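Long-range contacts in salmonella typhimurium DB7155 bacteriophage DET7 tailspike (Bacteriophage, PDB 2V5I), which binds the O-antigen of Salmonella and probably hydrolyses it, serving as the trimeric receptor-binding tailspike of the phage: residues 359-365 against 386-392; 316-320 against 339-343; 269-273 against 293-297; 416-422 against 433-438; 327-333 against 349-355. All coordinates share one frame. Numbering follows the deposited sequence.

Contact 1 (359-365 against 386-392); sequences MLAHTYN and IIIIGDC
Strand 359-364 runs parallel to strand 386-388, their axes 4.7 Å apart and 3° from alignment, with M359, L360 and A361 facing I386, I387 and I388. M359 (chi1 t, chi2 t, chi3 p) sends its O to I387 N (3.0 Å) and lays CE 3.8 Å from I388 CG1, on the face buried inside the coil, where F368 closes over it. L360 is on the other face, its CG 4.1 Å from I387 CD1. A361 bonds 386-392 through both its N and its O: N to I387 O (2.9 Å), O to I389 N (3.0 Å). At H362, the centre of an inverse gamma turn (phi/psi -93/69), the imidazole receives I389 CG1 over its face, 4.0 Å from the centroid, a CH-pi contact; its NE2 also hydrogen-bonds Y364 OH (3.0 Å). T363 O takes a weak bond from G390 N (2.9 Å). Here glycine is needed, since a CB would clash with T363 O and with CD2 of Y364. N365 gives its N to D391 O (2.9 Å), and water 1 joins N365 OD1 to D391 OD2. Parallel pairing of successive coils, characteristic of a right-handed beta-helix, thus gives way at the corner to irregular polar links, while apolar contacts carry the inward face.

Contact 2 (316-320 against 339-343); sequences HQLPN and MDGSG
H316 adopts chi1 m and chi2 -59°, which sets its ring edge-on to D340: ND1 donates to OD2 at 2.8 Å, a His-carboxylate hydrogen bond. D340 (chi1 p, chi2 near 0°) points toward segment 316-320, and its two carboxylate oxygens also accept the backbone N atoms of S294 and D295. N320, chi1 p, brings its amide end back over the strand, so that ND2 donates to D340 O (2.9 Å); its OD1 is held by R366. S342, also chi1 p, donates OG to Q317 O (2.7 Å), while its backbone N bonds L318 O (2.9 Å). Here the long loop between strands 290-291 and 323-330 of the beta-helix lies across the end of strand 335-342, with CA of Q317 4.0 Å from CA of G341. Glycine is called for twice at G341: phi/psi 118/174 would jam a CB against the preceding carbonyl, and it would also clash with L318 O and N320 OD1. G341 N makes a weak bond to H316 O (2.9 Å). Q317 (chi1 m, chi2 t) points away from the strand and packs on Y364. Water 2 accepts from L318 N (3.0 Å) and donates weakly to D340 OD1 (3.2 Å).

Contact 3 (269-273 against 293-297); sequences TARNY and GSDPG
A buried salt bridge joins two loops on one side of the beta-helix: segment 269-273, which leads into strand 276-278, and segment 293-297, which follows strand 290-291. R271 points toward 293-297 in an extended rotamer (chi1 m, chi2 t, chi3 t, chi4 81°). One oxygen, D295 OD1, takes both NE (2.9 Å) and NH2 (3.0 Å) of R271, lying near the guanidinium plane. D295 (chi1 m) turns OD2 to R304 and to the backbone N of H316. T269 OG1 accepts R271 N (3.2 Å), an ST turn, and separately takes R271 NH1 (3.1 Å). Both loops leave successive coils of the right-handed beta-helix, where no strand pairing joins these two segments. Backbones stay apart, with R271 CA 5.6 Å from S294 CA, and water fills the gap: water 4 hydrogen-bonds N272 O (2.7 Å) and S294 OG (2.6 Å). S294 OG also accepts from N320 ND2, while N272 OD1 takes N235 N.

Contact 4 (416-422 against 433-438); sequences NSTISGL and VGNLLD
I419 (chi1 m, chi2 t) is the main bump: its CD1 settles 3.6 Å from V433 CG1 and its CG2 lies 3.9 Å from L436 CD1. L436 (chi1 t, chi2 p) swings its end back toward strand 417-422, where L422 CD2 also approaches L436 CD1 (4.3 Å). On the opposite face T418 CG2 fits against L437 CD2 (3.8 Å). Strands 417-422 and 435-438 are parallel but splayed by 32°, axes 4.8 Å apart at closest; T418 pairs with N435 and I419 with L436. N435 N bonds S417 O (3.1 Å), I419 N bonds N435 O (3.0 Å) and L437 N bonds I419 O (2.9 Å). As the strands diverge, side chains fill in: S420 OG (chi1 m) donates to L437 O at 2.8 Å, and G421 N, at positive phi, to D438 OD1 at 3.0 Å; D438 OD2 accepts from G442 N of the third subunit. At the corner G434 has no CB, which would clash with S417 O. F449 of the second subunit packs on V433 and L436. These are the last coils of a parallel beta-helix, whose sheet continues across the trimer interface through L437 and D438.

Contact 5 (327-333 against 349-355); sequences ILVMNSL and VTVQDCA
M330 (chi1 m, chi2 t, chi3 p) lays its thioether beside Q352, whose NE2 makes a weak hydrogen bond to M330 SD at 3.5 Å. On that same face L328 (chi1 t, chi2 p) brings CD1 3.6 Å from T350 CG2. The reverse face holds I327 CG1 3.9 Å from V349 CG2. Next to them V329 CB lies 4.3 Å from V351 CG2. Strands 327-330 and 349-352 are parallel, 7° apart with axes at 4.7 Å. T350 N bonds I327 O (3.0 Å), V329 N bonds T350 O (2.9 Å) and Q352 N bonds V329 O (3.0 Å). N331 and D353, both in the left-handed region (65/32 and 66/52), turn the corner; N331 N reaches D353 O (3.0 Å) and A355 N reaches S332 O (2.9 Å), both weakly. Within this beta-helix the pair is flanked by strands 280-283 and 371-374, F290 covers I327 and V329, and L323 of the third subunit packs on L328 and M330.

Along the chain contact 3 comes first; contacts 2 and 5 then interleave, followed by contacts 1 and 4. Contacts 1 and 2 share the sheet of strands 335-342, 357-364 and 386-388; their centres lie about 10 Å apart, and the rings of H316 and H362 stack between them. Contact 3 adjoins contact 2, centres about 9 Å apart, through H316 to D295 and D340 to S294. Contact 4, its centre about 13 Å from that of contact 1, joins it through I389 with N416 and C392 with T418. Contact 5 belongs to another sheet of the beta-helix, which contact 4 also reaches; both meet the third subunit. Strand pairing thus builds the coils, while polar loop contacts dress one side of them.

Contact 1 (359-365 against 386-392)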
# COMPACT_ATOMS: atom_id res chain seq x y z
N MET A 359 -2.14 -18.38 -0.61
CA MET A 359 -1.24 -18.31 0.53
C MET A 359 -1.26 -19.64 1.28
O MET A 359 -2.32 -20.19 1.51
CB MET A 359 -1.60 -17.16 1.51
CG MET A 359 -0.58 -17.00 2.64
SD MET A 359 -0.82 -15.49 3.62
CE MET A 359 -2.14 -16.07 4.71
N LEU A 360 -0.09 -20.08 1.75
CA LEU A 360 0.01 -21.25 2.60
C LEU A 360 0.98 -20.85 3.69
O LEU A 360 2.20 -20.80 3.50
CB LEU A 360 0.50 -22.49 1.84
CG LEU A 360 0.17 -23.83 2.51
CD1 LEU A 360 0.65 -24.96 1.63
CD2 LEU A 360 0.76 -23.96 3.88
N ALA A 361 0.42 -20.48 4.85
CA ALA A 361 1.19 -20.01 5.96
C ALA A 361 1.14 -21.06 7.05
O ALA A 361 0.16 -21.20 7.77
CB ALA A 361 0.62 -18.68 6.47
N HIS A 362 2.26 -21.75 7.22
CA HIS A 362 2.40 -22.72 8.29
C HIS A 362 3.03 -22.01 9.47
O HIS A 362 4.20 -22.24 9.86
CB HIS A 362 3.25 -23.90 7.81
CG HIS A 362 3.16 -25.09 8.71
ND1 HIS A 362 3.28 -26.37 8.24
CD2 HIS A 362 2.96 -25.19 10.04
CE1 HIS A 362 3.15 -27.21 9.25
NE2 HIS A 362 2.94 -26.52 10.35
N THR A 363 2.23 -21.10 10.05
CA THR A 363 2.70 -20.10 10.97
C THR A 363 1.90 -20.13 12.25
O THR A 363 0.75 -20.61 12.27
CB THR A 363 2.61 -18.69 10.38
OG1 THR A 363 1.25 -18.46 9.96
CG2 THR A 363 3.53 -18.59 9.17
N TYR A 364 2.55 -19.63 13.29
CA TYR A 364 2.06 -19.59 14.67
C TYR A 364 2.30 -18.24 15.27
O TYR A 364 3.40 -17.72 15.18
CB TYR A 364 2.80 -20.65 15.51
CG TYR A 364 2.70 -22.02 14.92
CD1 TYR A 364 3.53 -22.40 13.87
CD2 TYR A 364 1.75 -22.91 15.37
CE1 TYR A 364 3.41 -23.62 13.28
CE2 TYR A 364 1.63 -24.16 14.76
CZ TYR A 364 2.48 -24.51 13.75
OH TYR A 364 2.38 -25.75 13.16
N ASN A 365 1.29 -17.66 15.93
CA ASN A 365 1.43 -16.35 16.59
C ASN A 365 1.96 -15.24 15.69
O ASN A 365 2.82 -14.40 16.09
CB ASN A 365 2.33 -16.45 17.83
CG ASN A 365 2.26 -15.19 18.74
OD1 ASN A 365 1.17 -14.72 19.07
ND2 ASN A 365 3.42 -14.70 19.18
N ILE A 386 -6.62 -19.99 0.75
CA ILE A 386 -5.90 -19.28 1.78
C ILE A 386 -5.81 -20.27 2.96
O ILE A 386 -6.84 -20.65 3.51
CB ILE A 386 -6.69 -18.01 2.18
CG1 ILE A 386 -6.86 -17.04 1.00
CG2 ILE A 386 -6.05 -17.33 3.37
CD1 ILE A 386 -8.06 -16.06 1.19
N ILE A 387 -4.60 -20.64 3.36
CA ILE A 387 -4.37 -21.64 4.42
C ILE A 387 -3.46 -21.02 5.47
O ILE A 387 -2.42 -20.45 5.13
CB ILE A 387 -3.65 -22.84 3.82
CG1 ILE A 387 -4.55 -23.52 2.78
CG2 ILE A 387 -3.20 -23.80 4.95
CD1 ILE A 387 -3.77 -24.15 1.61
N ILE A 388 -3.91 -21.04 6.73
CA ILE A 388 -3.10 -20.67 7.87
C ILE A 388 -3.21 -21.84 8.84
O ILE A 388 -4.31 -22.22 9.20
CB ILE A 388 -3.56 -19.36 8.56
CG1 ILE A 388 -3.59 -18.20 7.54
CG2 ILE A 388 -2.66 -19.04 9.74
CD1 ILE A 388 -4.15 -16.91 8.12
N ILE A 389 -2.08 -22.37 9.31
CA ILE A 389 -2.11 -23.58 10.14
C ILE A 389 -2.27 -23.31 11.62
O ILE A 389 -3.09 -23.94 12.27
CB ILE A 389 -0.80 -24.39 9.94
CG1 ILE A 389 -0.65 -24.80 8.50
CG2 ILE A 389 -0.76 -25.59 10.90
CD1 ILE A 389 -1.76 -25.72 7.95
N GLY A 390 -1.50 -22.36 12.15
CA GLY A 390 -1.48 -22.09 13.58
C GLY A 390 -2.30 -20.92 14.08
O GLY A 390 -3.25 -20.48 13.41
N ASP A 391 -2.00 -20.48 15.30
CA ASP A 391 -2.81 -19.49 16.04
C ASP A 391 -2.46 -18.07 15.64
O ASP A 391 -1.61 -17.44 16.27
CB ASP A 391 -2.62 -19.65 17.55
CG ASP A 391 -1.14 -19.54 17.99
OD1 ASP A 391 -0.21 -20.10 17.33
OD2 ASP A 391 -0.90 -18.88 19.04
N CYS A 392 -3.09 -17.58 14.58
CA CYS A 392 -2.72 -16.28 13.98
C CYS A 392 -3.91 -15.31 14.03
O CYS A 392 -5.01 -15.68 14.44
CB CYS A 392 -2.23 -16.54 12.55
SG CYS A 392 -0.61 -17.51 12.59
O HOH W 1 -1.04 -16.25 19.70

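Contact 2 (316-320 against 339-343)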
# COMPACT_ATOMS: atom_id res chain seq x y z
N HIS A 316 8.76 -25.64 11.88
CA HIS A 316 7.81 -24.67 11.37
C HIS A 316 7.51 -23.53 12.38
O HIS A 316 6.62 -22.73 12.13
CB HIS A 316 6.54 -25.31 10.80
CG HIS A 316 6.81 -26.26 9.67
ND1 HIS A 316 7.44 -25.89 8.51
CD2 HIS A 316 6.54 -27.58 9.55
CE1 HIS A 316 7.54 -26.94 7.71
NE2 HIS A 316 7.00 -27.99 8.33
N GLN A 317 8.25 -23.49 13.48
CA GLN A 317 8.03 -22.47 14.53
C GLN A 317 9.25 -21.54 14.77
O GLN A 317 9.31 -20.88 15.80
CB GLN A 317 7.53 -23.13 15.84
CG GLN A 317 6.27 -23.91 15.60
CD GLN A 317 5.54 -24.28 16.86
OE1 GLN A 317 5.68 -23.62 17.89
NE2 GLN A 317 4.75 -25.35 16.79
N LEU A 318 10.22 -21.50 13.86
CA LEU A 318 11.35 -20.59 14.05
C LEU A 318 10.93 -19.13 14.03
O LEU A 318 10.03 -18.76 13.27
CB LEU A 318 12.44 -20.82 13.03
CG LEU A 318 13.25 -22.12 13.19
CD1 LEU A 318 14.08 -22.34 11.91
CD2 LEU A 318 14.12 -22.15 14.42
N PRO A 319 11.59 -18.31 14.86
CA PRO A 319 11.33 -16.83 14.83
C PRO A 319 12.08 -16.14 13.70
O PRO A 319 13.02 -15.36 13.91
CB PRO A 319 11.83 -16.41 16.21
CG PRO A 319 12.97 -17.28 16.43
CD PRO A 319 12.59 -18.64 15.89
N ASN A 320 11.67 -16.47 12.47
CA ASN A 320 12.40 -16.01 11.30
C ASN A 320 12.33 -14.53 11.11
O ASN A 320 13.25 -13.92 10.59
CB ASN A 320 12.10 -16.84 10.04
CG ASN A 320 10.63 -17.20 9.88
OD1 ASN A 320 9.75 -16.51 10.35
ND2 ASN A 320 10.36 -18.33 9.20
N MET A 339 4.95 -19.39 3.62
CA MET A 339 5.80 -19.10 4.75
C MET A 339 5.57 -20.06 5.90
O MET A 339 4.63 -20.86 5.87
CB MET A 339 5.62 -17.68 5.22
CG MET A 339 4.25 -17.30 5.42
SD MET A 339 4.12 -15.64 6.22
CE MET A 339 4.83 -14.58 5.04
N ASP A 340 6.50 -20.04 6.83
CA ASP A 340 6.36 -20.76 8.12
C ASP A 340 6.97 -19.92 9.24
O ASP A 340 7.50 -18.81 8.97
CB ASP A 340 6.90 -22.19 8.07
CG ASP A 340 8.44 -22.32 8.21
OD1 ASP A 340 9.13 -21.31 8.39
OD2 ASP A 340 8.94 -23.51 8.08
N GLY A 341 6.86 -20.37 10.48
CA GLY A 341 7.51 -19.76 11.59
C GLY A 341 6.57 -19.22 12.63
O GLY A 341 5.36 -19.28 12.46
N SER A 342 7.14 -18.75 13.72
CA SER A 342 6.39 -18.14 14.83
C SER A 342 6.70 -16.66 14.97
O SER A 342 7.80 -16.18 14.63
CB SER A 342 6.65 -18.88 16.13
OG SER A 342 7.97 -18.70 16.66
N GLY A 343 5.73 -15.91 15.52
CA GLY A 343 5.93 -14.51 15.74
C GLY A 343 5.81 -13.73 14.47
O GLY A 343 5.57 -14.27 13.38
O HOH W 2 10.31 -22.53 11.07

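Contact 3 (269-273 against 293-297)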
# COMPACT_ATOMS: atom_id res chain seq x y z
N THR A 269 23.08 -25.60 8.56
CA THR A 269 21.87 -24.89 8.21
C THR A 269 22.08 -23.95 7.02
O THR A 269 23.13 -23.34 6.88
CB THR A 269 21.35 -24.05 9.42
OG1 THR A 269 20.04 -23.58 9.13
CG2 THR A 269 22.23 -22.85 9.75
N ALA A 270 21.02 -23.82 6.20
CA ALA A 270 20.95 -22.88 5.08
C ALA A 270 19.85 -21.83 5.30
O ALA A 270 19.54 -21.03 4.41
CB ALA A 270 20.66 -23.62 3.79
N ARG A 271 19.31 -21.79 6.53
CA ARG A 271 18.18 -20.99 6.87
C ARG A 271 18.54 -19.48 6.97
O ARG A 271 19.70 -19.13 6.97
CB ARG A 271 17.51 -21.47 8.15
CG ARG A 271 16.98 -22.92 8.08
CD ARG A 271 16.53 -23.34 9.44
NE ARG A 271 15.93 -24.66 9.47
CZ ARG A 271 16.61 -25.80 9.51
NH1 ARG A 271 17.95 -25.79 9.56
NH2 ARG A 271 15.95 -26.97 9.53
N ASN A 272 17.50 -18.63 7.11
CA ASN A 272 17.70 -17.19 7.04
C ASN A 272 16.77 -16.54 8.08
O ASN A 272 15.67 -17.02 8.32
CB ASN A 272 17.34 -16.66 5.67
CG ASN A 272 18.14 -17.33 4.60
OD1 ASN A 272 19.24 -16.91 4.30
ND2 ASN A 272 17.60 -18.43 4.06
N TYR A 273 17.18 -15.36 8.54
CA TYR A 273 16.44 -14.62 9.56
C TYR A 273 16.50 -13.11 9.25
O TYR A 273 17.50 -12.66 8.75
CB TYR A 273 17.09 -14.83 10.92
CG TYR A 273 16.97 -16.23 11.51
CD1 TYR A 273 17.87 -17.20 11.17
CD2 TYR A 273 15.97 -16.51 12.40
CE1 TYR A 273 17.77 -18.52 11.73
CE2 TYR A 273 15.83 -17.77 12.94
CZ TYR A 273 16.77 -18.75 12.61
OH TYR A 273 16.61 -20.01 13.15
N GLY A 293 9.65 -19.76 3.96
CA GLY A 293 9.76 -20.70 5.05
C GLY A 293 11.18 -21.01 5.44
O GLY A 293 12.09 -20.78 4.69
N SER A 294 11.36 -21.62 6.61
CA SER A 294 12.66 -21.97 7.11
C SER A 294 12.88 -23.49 7.21
O SER A 294 14.01 -23.97 7.11
CB SER A 294 12.79 -21.42 8.52
OG SER A 294 12.82 -19.99 8.52
N ASP A 295 11.82 -24.23 7.51
CA ASP A 295 11.91 -25.65 7.71
C ASP A 295 11.29 -26.43 6.54
O ASP A 295 10.18 -26.11 6.12
CB ASP A 295 11.28 -26.06 9.07
CG ASP A 295 12.08 -25.64 10.27
OD1 ASP A 295 13.34 -25.78 10.30
OD2 ASP A 295 11.44 -25.11 11.25
N PRO A 296 11.96 -27.48 6.06
CA PRO A 296 11.43 -28.20 4.89
C PRO A 296 10.26 -29.11 5.22
O PRO A 296 10.21 -29.73 6.31
CB PRO A 296 12.59 -29.07 4.44
CG PRO A 296 13.39 -29.27 5.60
CD PRO A 296 13.23 -28.07 6.53
N GLY A 297 9.36 -29.23 4.25
CA GLY A 297 8.16 -30.02 4.42
C GLY A 297 8.46 -31.49 4.68
O GLY A 297 7.86 -32.08 5.57
O HOH W 3 15.21 -19.70 5.60
O HOH W 4 14.93 -19.19 9.80

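Contact 4 (416-422 against 433-438)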
# COMPACT_ATOMS: atom_id res chain seq x y z
N ASN A 416 -7.37 -22.24 13.54
CA ASN A 416 -6.89 -21.77 14.82
C ASN A 416 -6.70 -20.24 14.86
O ASN A 416 -6.13 -19.72 15.85
CB ASN A 416 -5.58 -22.46 15.11
CG ASN A 416 -5.72 -23.97 15.22
OD1 ASN A 416 -6.57 -24.47 15.98
ND2 ASN A 416 -4.87 -24.72 14.49
N SER A 417 -7.21 -19.53 13.84
CA SER A 417 -6.99 -18.10 13.72
C SER A 417 -8.27 -17.31 14.00
O SER A 417 -9.37 -17.83 13.82
CB SER A 417 -6.51 -17.79 12.32
OG SER A 417 -5.22 -18.38 12.10
N THR A 418 -8.09 -16.03 14.32
CA THR A 418 -9.18 -15.08 14.40
C THR A 418 -9.04 -14.11 13.24
O THR A 418 -7.96 -13.57 13.02
CB THR A 418 -9.14 -14.35 15.72
OG1 THR A 418 -9.43 -15.31 16.78
CG2 THR A 418 -10.18 -13.22 15.74
N ILE A 419 -10.16 -13.87 12.54
CA ILE A 419 -10.20 -13.03 11.37
C ILE A 419 -11.23 -11.94 11.57
O ILE A 419 -12.31 -12.19 12.08
CB ILE A 419 -10.51 -13.86 10.09
CG1 ILE A 419 -9.41 -14.94 9.93
CG2 ILE A 419 -10.66 -12.89 8.89
CD1 ILE A 419 -9.47 -15.66 8.69
N SER A 420 -10.84 -10.70 11.24
CA SER A 420 -11.75 -9.57 11.18
C SER A 420 -11.61 -8.87 9.84
O SER A 420 -10.56 -8.94 9.22
CB SER A 420 -11.43 -8.52 12.25
OG SER A 420 -11.39 -9.10 13.53
N GLY A 421 -12.67 -8.20 9.40
CA GLY A 421 -12.57 -7.36 8.21
C GLY A 421 -12.49 -8.16 6.92
O GLY A 421 -11.74 -7.78 6.02
N LEU A 422 -13.20 -9.29 6.87
CA LEU A 422 -13.24 -10.12 5.64
C LEU A 422 -14.21 -9.51 4.65
O LEU A 422 -15.39 -9.32 4.99
CB LEU A 422 -13.64 -11.55 6.00
CG LEU A 422 -13.81 -12.51 4.85
CD1 LEU A 422 -12.55 -12.67 4.07
CD2 LEU A 422 -14.28 -13.88 5.43
N VAL A 433 -12.74 -21.14 10.07
CA VAL A 433 -11.90 -20.28 10.90
C VAL A 433 -12.13 -20.56 12.37
O VAL A 433 -13.20 -21.05 12.72
CB VAL A 433 -12.11 -18.78 10.62
CG1 VAL A 433 -11.64 -18.43 9.23
CG2 VAL A 433 -13.58 -18.37 10.82
N GLY A 434 -11.13 -20.23 13.18
CA GLY A 434 -11.27 -20.26 14.64
C GLY A 434 -12.40 -19.35 15.12
O GLY A 434 -13.30 -19.77 15.83
N ASN A 435 -12.33 -18.09 14.72
CA ASN A 435 -13.37 -17.13 15.04
C ASN A 435 -13.35 -16.03 13.97
O ASN A 435 -12.32 -15.72 13.40
CB ASN A 435 -13.19 -16.45 16.37
CG ASN A 435 -14.51 -15.98 16.99
OD1 ASN A 435 -15.60 -16.11 16.38
ND2 ASN A 435 -14.43 -15.41 18.17
N LEU A 436 -14.53 -15.57 13.64
CA LEU A 436 -14.70 -14.43 12.71
C LEU A 436 -15.40 -13.35 13.53
O LEU A 436 -16.45 -13.62 14.10
CB LEU A 436 -15.57 -14.84 11.52
CG LEU A 436 -15.69 -13.85 10.37
CD1 LEU A 436 -14.37 -13.69 9.70
CD2 LEU A 436 -16.72 -14.31 9.37
N LEU A 437 -14.81 -12.15 13.61
CA LEU A 437 -15.25 -11.18 14.62
C LEU A 437 -15.23 -9.78 14.03
O LEU A 437 -14.22 -9.39 13.44
CB LEU A 437 -14.25 -11.22 15.81
CG LEU A 437 -14.54 -11.66 17.22
CD1 LEU A 437 -15.65 -12.70 17.35
CD2 LEU A 437 -13.22 -12.14 17.83
N ASP A 438 -16.34 -9.02 14.20
CA ASP A 438 -16.39 -7.60 13.82
C ASP A 438 -17.09 -6.77 14.95
O ASP A 438 -18.27 -6.37 14.86
CB ASP A 438 -17.07 -7.50 12.46
CG ASP A 438 -16.19 -8.16 11.32
OD1 ASP A 438 -15.13 -7.52 10.92
OD2 ASP A 438 -16.52 -9.32 10.87
O HOH W 5 -11.52 -15.30 19.11
O HOH W 6 -15.67 -10.06 8.46

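Contact 5 (327-333 against 349-355)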
# COMPACT_ATOMS: atom_id res chain seq x y z
N ILE A 327 4.07 -6.45 -1.16
CA ILE A 327 4.46 -7.41 -2.20
C ILE A 327 3.26 -7.83 -3.03
O ILE A 327 2.14 -7.83 -2.55
CB ILE A 327 5.19 -8.65 -1.59
CG1 ILE A 327 4.36 -9.39 -0.55
CG2 ILE A 327 6.52 -8.23 -0.98
CD1 ILE A 327 4.80 -10.76 -0.28
N LEU A 328 3.53 -8.24 -4.27
CA LEU A 328 2.47 -8.59 -5.24
C LEU A 328 2.85 -9.87 -5.96
O LEU A 328 4.02 -10.04 -6.34
CB LEU A 328 2.30 -7.48 -6.29
CG LEU A 328 1.40 -7.75 -7.52
CD1 LEU A 328 -0.01 -7.93 -7.13
CD2 LEU A 328 1.56 -6.62 -8.57
N VAL A 329 1.90 -10.82 -6.03
CA VAL A 329 2.12 -12.05 -6.78
C VAL A 329 0.93 -12.26 -7.73
O VAL A 329 -0.21 -12.11 -7.32
CB VAL A 329 2.25 -13.28 -5.86
CG1 VAL A 329 2.45 -14.56 -6.67
CG2 VAL A 329 3.40 -13.13 -4.81
N MET A 330 1.23 -12.68 -8.97
CA MET A 330 0.16 -13.07 -9.89
C MET A 330 0.55 -14.28 -10.74
O MET A 330 1.72 -14.44 -11.11
CB MET A 330 -0.14 -11.89 -10.83
CG MET A 330 -0.67 -10.69 -10.12
SD MET A 330 -1.14 -9.37 -11.28
CE MET A 330 -2.44 -10.23 -12.18
N ASN A 331 -0.44 -15.15 -10.95
CA ASN A 331 -0.33 -16.29 -11.86
C ASN A 331 0.69 -17.36 -11.46
O ASN A 331 1.21 -18.06 -12.31
CB ASN A 331 -0.12 -15.84 -13.31
CG ASN A 331 -0.47 -16.91 -14.30
OD1 ASN A 331 -1.48 -17.64 -14.12
ND2 ASN A 331 0.29 -16.98 -15.41
N SER A 332 0.91 -17.57 -10.18
CA SER A 332 1.78 -18.67 -9.71
C SER A 332 1.10 -20.01 -9.97
O SER A 332 -0.11 -20.14 -9.94
CB SER A 332 2.13 -18.53 -8.22
OG SER A 332 0.95 -18.47 -7.45
N LEU A 333 1.89 -21.01 -10.33
CA LEU A 333 1.36 -22.37 -10.50
C LEU A 333 1.35 -23.15 -9.19
O LEU A 333 0.51 -24.07 -9.04
CB LEU A 333 2.10 -23.07 -11.62
CG LEU A 333 1.58 -24.44 -12.04
CD1 LEU A 333 0.17 -24.40 -12.57
CD2 LEU A 333 2.49 -25.04 -13.11
N VAL A 349 -0.16 -7.22 1.44
CA VAL A 349 0.16 -8.28 0.48
C VAL A 349 -0.96 -8.36 -0.51
O VAL A 349 -2.11 -8.35 -0.11
CB VAL A 349 0.25 -9.63 1.26
CG1 VAL A 349 0.25 -10.84 0.34
CG2 VAL A 349 1.51 -9.65 2.13
N THR A 350 -0.65 -8.51 -1.80
CA THR A 350 -1.66 -8.63 -2.87
C THR A 350 -1.30 -9.87 -3.71
O THR A 350 -0.25 -9.92 -4.36
CB THR A 350 -1.68 -7.35 -3.75
OG1 THR A 350 -1.97 -6.19 -2.91
CG2 THR A 350 -2.74 -7.51 -4.86
N VAL A 351 -2.13 -10.91 -3.62
CA VAL A 351 -1.99 -12.10 -4.43
C VAL A 351 -3.26 -12.19 -5.28
O VAL A 351 -4.37 -12.24 -4.73
CB VAL A 351 -1.83 -13.36 -3.54
CG1 VAL A 351 -1.71 -14.58 -4.41
CG2 VAL A 351 -0.61 -13.25 -2.65
N GLN A 352 -3.12 -12.23 -6.59
CA GLN A 352 -4.30 -12.20 -7.45
C GLN A 352 -4.11 -13.09 -8.66
O GLN A 352 -3.04 -13.10 -9.27
CB GLN A 352 -4.74 -10.78 -7.78
CG GLN A 352 -3.78 -9.92 -8.41
CD GLN A 352 -4.07 -8.36 -8.35
OE1 GLN A 352 -4.95 -7.77 -7.63
NE2 GLN A 352 -3.30 -7.70 -9.15
N ASP A 353 -5.13 -13.90 -8.96
CA ASP A 353 -5.18 -14.66 -10.25
C ASP A 353 -4.07 -15.68 -10.30
O ASP A 353 -3.32 -15.72 -11.29
CB ASP A 353 -5.13 -13.71 -11.48
CG ASP A 353 -5.67 -14.36 -12.78
OD1 ASP A 353 -6.37 -15.38 -12.71
OD2 ASP A 353 -5.40 -13.80 -13.86
N CYS A 354 -3.99 -16.51 -9.25
CA CYS A 354 -2.99 -17.60 -9.15
C CYS A 354 -3.64 -18.92 -9.51
O CYS A 354 -4.81 -19.19 -9.20
CB CYS A 354 -2.30 -17.71 -7.80
SG CYS A 354 -1.19 -16.29 -7.47
N ALA A 355 -2.92 -19.72 -10.31
CA ALA A 355 -3.44 -21.03 -10.70
C ALA A 355 -3.60 -22.02 -9.56
O ALA A 355 -4.53 -22.82 -9.56
CB ALA A 355 -2.57 -21.64 -11.78
O HOH W 7 0.48 -5.17 -2.11